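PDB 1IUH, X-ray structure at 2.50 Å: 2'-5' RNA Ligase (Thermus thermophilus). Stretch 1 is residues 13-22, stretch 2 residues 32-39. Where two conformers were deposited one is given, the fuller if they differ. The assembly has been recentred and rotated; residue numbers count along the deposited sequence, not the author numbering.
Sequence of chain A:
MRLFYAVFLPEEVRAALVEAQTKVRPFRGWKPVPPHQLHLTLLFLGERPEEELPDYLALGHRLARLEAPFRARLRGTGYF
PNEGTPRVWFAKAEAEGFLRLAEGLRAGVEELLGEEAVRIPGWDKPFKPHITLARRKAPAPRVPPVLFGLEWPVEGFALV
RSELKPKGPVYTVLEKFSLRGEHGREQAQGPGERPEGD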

# COMPACT_ATOMS: atom_id res chain seq x y z
N VAL A 13 -11.57 -6.74 -6.78
CA VAL A 13 -10.26 -6.19 -7.01
C VAL A 13 -9.19 -7.25 -6.71
O VAL A 13 -8.25 -7.47 -7.51
CB VAL A 13 -10.09 -4.93 -6.17
CG1 VAL A 13 -8.67 -4.32 -6.37
CG2 VAL A 13 -11.20 -3.94 -6.56
N ARG A 14 -9.34 -7.96 -5.60
CA ARG A 14 -8.35 -8.98 -5.31
C ARG A 14 -8.45 -10.06 -6.37
O ARG A 14 -7.45 -10.59 -6.82
CB ARG A 14 -8.54 -9.62 -3.92
CG ARG A 14 -8.18 -8.76 -2.72
CD ARG A 14 -8.36 -9.56 -1.43
NE ARG A 14 -9.61 -10.34 -1.40
CZ ARG A 14 -10.77 -9.97 -0.83
NH1 ARG A 14 -10.89 -8.79 -0.22
NH2 ARG A 14 -11.81 -10.78 -0.87
N ALA A 15 -9.63 -10.36 -6.83
CA ALA A 15 -9.68 -11.40 -7.84
C ALA A 15 -9.04 -11.02 -9.18
O ALA A 15 -8.44 -11.84 -9.85
CB ALA A 15 -11.12 -11.80 -8.05
N ALA A 16 -9.17 -9.77 -9.59
CA ALA A 16 -8.61 -9.35 -10.86
C ALA A 16 -7.10 -9.40 -10.80
O ALA A 16 -6.43 -9.72 -11.78
CB ALA A 16 -9.05 -7.93 -11.19
N LEU A 17 -6.60 -9.04 -9.63
CA LEU A 17 -5.19 -9.01 -9.32
C LEU A 17 -4.63 -10.45 -9.13
O LEU A 17 -3.48 -10.75 -9.45
CB LEU A 17 -5.03 -8.19 -8.02
CG LEU A 17 -4.48 -6.75 -7.96
CD1 LEU A 17 -4.66 -6.05 -9.27
CD2 LEU A 17 -5.13 -6.00 -6.76
N VAL A 18 -5.45 -11.32 -8.56
CA VAL A 18 -5.04 -12.68 -8.38
C VAL A 18 -5.01 -13.37 -9.74
O VAL A 18 -4.24 -14.28 -9.95
CB VAL A 18 -5.97 -13.38 -7.51
CG1 VAL A 18 -5.78 -14.84 -7.63
CG2 VAL A 18 -5.69 -12.96 -6.10
N GLU A 19 -5.83 -12.93 -10.68
CA GLU A 19 -5.79 -13.53 -11.97
C GLU A 19 -4.52 -13.01 -12.68
O GLU A 19 -3.90 -13.70 -13.48
CB GLU A 19 -7.09 -13.21 -12.71
CG GLU A 19 -8.30 -14.07 -12.12
CD GLU A 19 -9.73 -13.49 -12.37
OE1 GLU A 19 -10.14 -13.30 -13.53
OE2 GLU A 19 -10.46 -13.22 -11.41
N ALA A 20 -4.10 -11.81 -12.32
CA ALA A 20 -2.92 -11.19 -12.88
C ALA A 20 -1.72 -12.00 -12.44
O ALA A 20 -0.89 -12.37 -13.27
CB ALA A 20 -2.78 -9.82 -12.35
N GLN A 21 -1.66 -12.26 -11.14
CA GLN A 21 -0.54 -13.02 -10.55
C GLN A 21 -0.28 -14.34 -11.30
O GLN A 21 0.83 -14.91 -11.31
CB GLN A 21 -0.81 -13.34 -9.06
CG GLN A 21 -0.77 -12.10 -8.19
CD GLN A 21 -1.11 -12.41 -6.75
OE1 GLN A 21 -2.13 -13.05 -6.47
NE2 GLN A 21 -0.24 -11.97 -5.83
N THR A 22 -1.34 -14.78 -11.94
CA THR A 22 -1.34 -16.01 -12.67
C THR A 22 -0.25 -16.05 -13.72
O THR A 22 0.37 -17.11 -13.94
CB THR A 22 -2.77 -16.19 -13.26
OG1 THR A 22 -3.56 -16.93 -12.32
CG2 THR A 22 -2.74 -16.86 -14.61
N PRO A 32 4.83 -14.45 -5.22
CA PRO A 32 3.58 -13.72 -5.23
C PRO A 32 3.07 -13.40 -3.82
O PRO A 32 3.17 -14.21 -2.87
CB PRO A 32 2.65 -14.66 -6.02
CG PRO A 32 3.01 -15.92 -5.52
CD PRO A 32 4.56 -15.88 -5.38
N VAL A 33 2.53 -12.18 -3.73
CA VAL A 33 1.95 -11.66 -2.52
C VAL A 33 0.64 -12.41 -2.30
O VAL A 33 -0.11 -12.58 -3.24
CB VAL A 33 1.66 -10.10 -2.67
CG1 VAL A 33 0.78 -9.61 -1.54
CG2 VAL A 33 2.96 -9.30 -2.71
N PRO A 34 0.42 -12.95 -1.09
CA PRO A 34 -0.79 -13.68 -0.68
C PRO A 34 -1.95 -12.66 -0.92
O PRO A 34 -1.83 -11.48 -0.56
CB PRO A 34 -0.58 -13.90 0.81
CG PRO A 34 0.89 -14.03 0.93
CD PRO A 34 1.43 -12.99 -0.02
N PRO A 35 -3.09 -13.13 -1.49
CA PRO A 35 -4.25 -12.30 -1.80
C PRO A 35 -4.75 -11.48 -0.63
O PRO A 35 -5.04 -10.28 -0.78
CB PRO A 35 -5.25 -13.30 -2.37
CG PRO A 35 -4.92 -14.54 -1.58
CD PRO A 35 -3.42 -14.56 -1.63
N HIS A 36 -4.86 -12.09 0.54
CA HIS A 36 -5.33 -11.32 1.66
C HIS A 36 -4.30 -10.27 2.14
O HIS A 36 -4.60 -9.46 3.02
CB HIS A 36 -5.78 -12.29 2.75
CG HIS A 36 -6.99 -13.09 2.38
ND1 HIS A 36 -7.37 -14.24 3.05
CD2 HIS A 36 -7.94 -12.89 1.43
CE1 HIS A 36 -8.50 -14.69 2.54
NE2 HIS A 36 -8.87 -13.89 1.55
N GLN A 37 -3.09 -10.26 1.58
CA GLN A 37 -2.13 -9.21 1.95
C GLN A 37 -2.06 -8.16 0.82
O GLN A 37 -1.40 -7.13 0.95
CB GLN A 37 -0.71 -9.74 2.18
CG GLN A 37 -0.61 -10.78 3.28
CD GLN A 37 0.82 -10.98 3.78
OE1 GLN A 37 1.78 -11.10 3.00
NE2 GLN A 37 0.97 -11.04 5.06
N LEU A 38 -2.72 -8.44 -0.31
CA LEU A 38 -2.66 -7.49 -1.40
C LEU A 38 -3.15 -6.15 -0.84
O LEU A 38 -4.12 -6.11 -0.10
CB LEU A 38 -3.46 -8.00 -2.59
CG LEU A 38 -2.83 -9.07 -3.53
CD1 LEU A 38 -3.96 -9.47 -4.53
CD2 LEU A 38 -1.58 -8.60 -4.36
N HIS A 39 -2.46 -5.06 -1.15
CA HIS A 39 -2.85 -3.75 -0.59
C HIS A 39 -2.07 -2.56 -1.21
O HIS A 39 -0.99 -2.73 -1.78
CB HIS A 39 -2.54 -3.78 0.90
CG HIS A 39 -1.09 -3.63 1.19
ND1 HIS A 39 -0.21 -4.70 1.13
CD2 HIS A 39 -0.33 -2.53 1.47
CE1 HIS A 39 1.02 -4.26 1.36
NE2 HIS A 39 0.97 -2.95 1.56

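Stretch 1 presents one side of a helix, with R14, L17, V18 and Q21 recurring at the helical spacing, to a stretch 2 that is mostly loop with a short 3-10 turn at 35-37. The backbones approach at two points: the CA atoms of R14 and P35 lie 6.3 Å apart, those of Q21 and P32 6.8 Å. Only 365 Å² is buried, both sides summed, so the fit depends on a few side chains.

L38 is the main bump. Its CA-to-CB bond points toward the helix, and CD1 settles among three residues: 3.9 Å from L17 CB, 4.2 Å from V18 CG2 and 4.3 Å from R14 O. Its other methyl, CD2, lies 3.9 Å from Q21 NE2. V18 CG2 also meets P35 CB at 3.8 Å, extending the apolar contact onto the proline ring.

Q21 supplies the polar tie. NE2 donates to V33 O at 2.7 Å with an N-H...O angle of 160°, short and nearly straight, while P32 CB packs 4.0 Å from the same nitrogen. Near the other end, R14 lies against the 3-10 turn: its CD is 3.5 Å from P35 O, a van der Waals contact, and its NE is 4.2 Å from H36 CD2, near the plane of the imidazole at its edge.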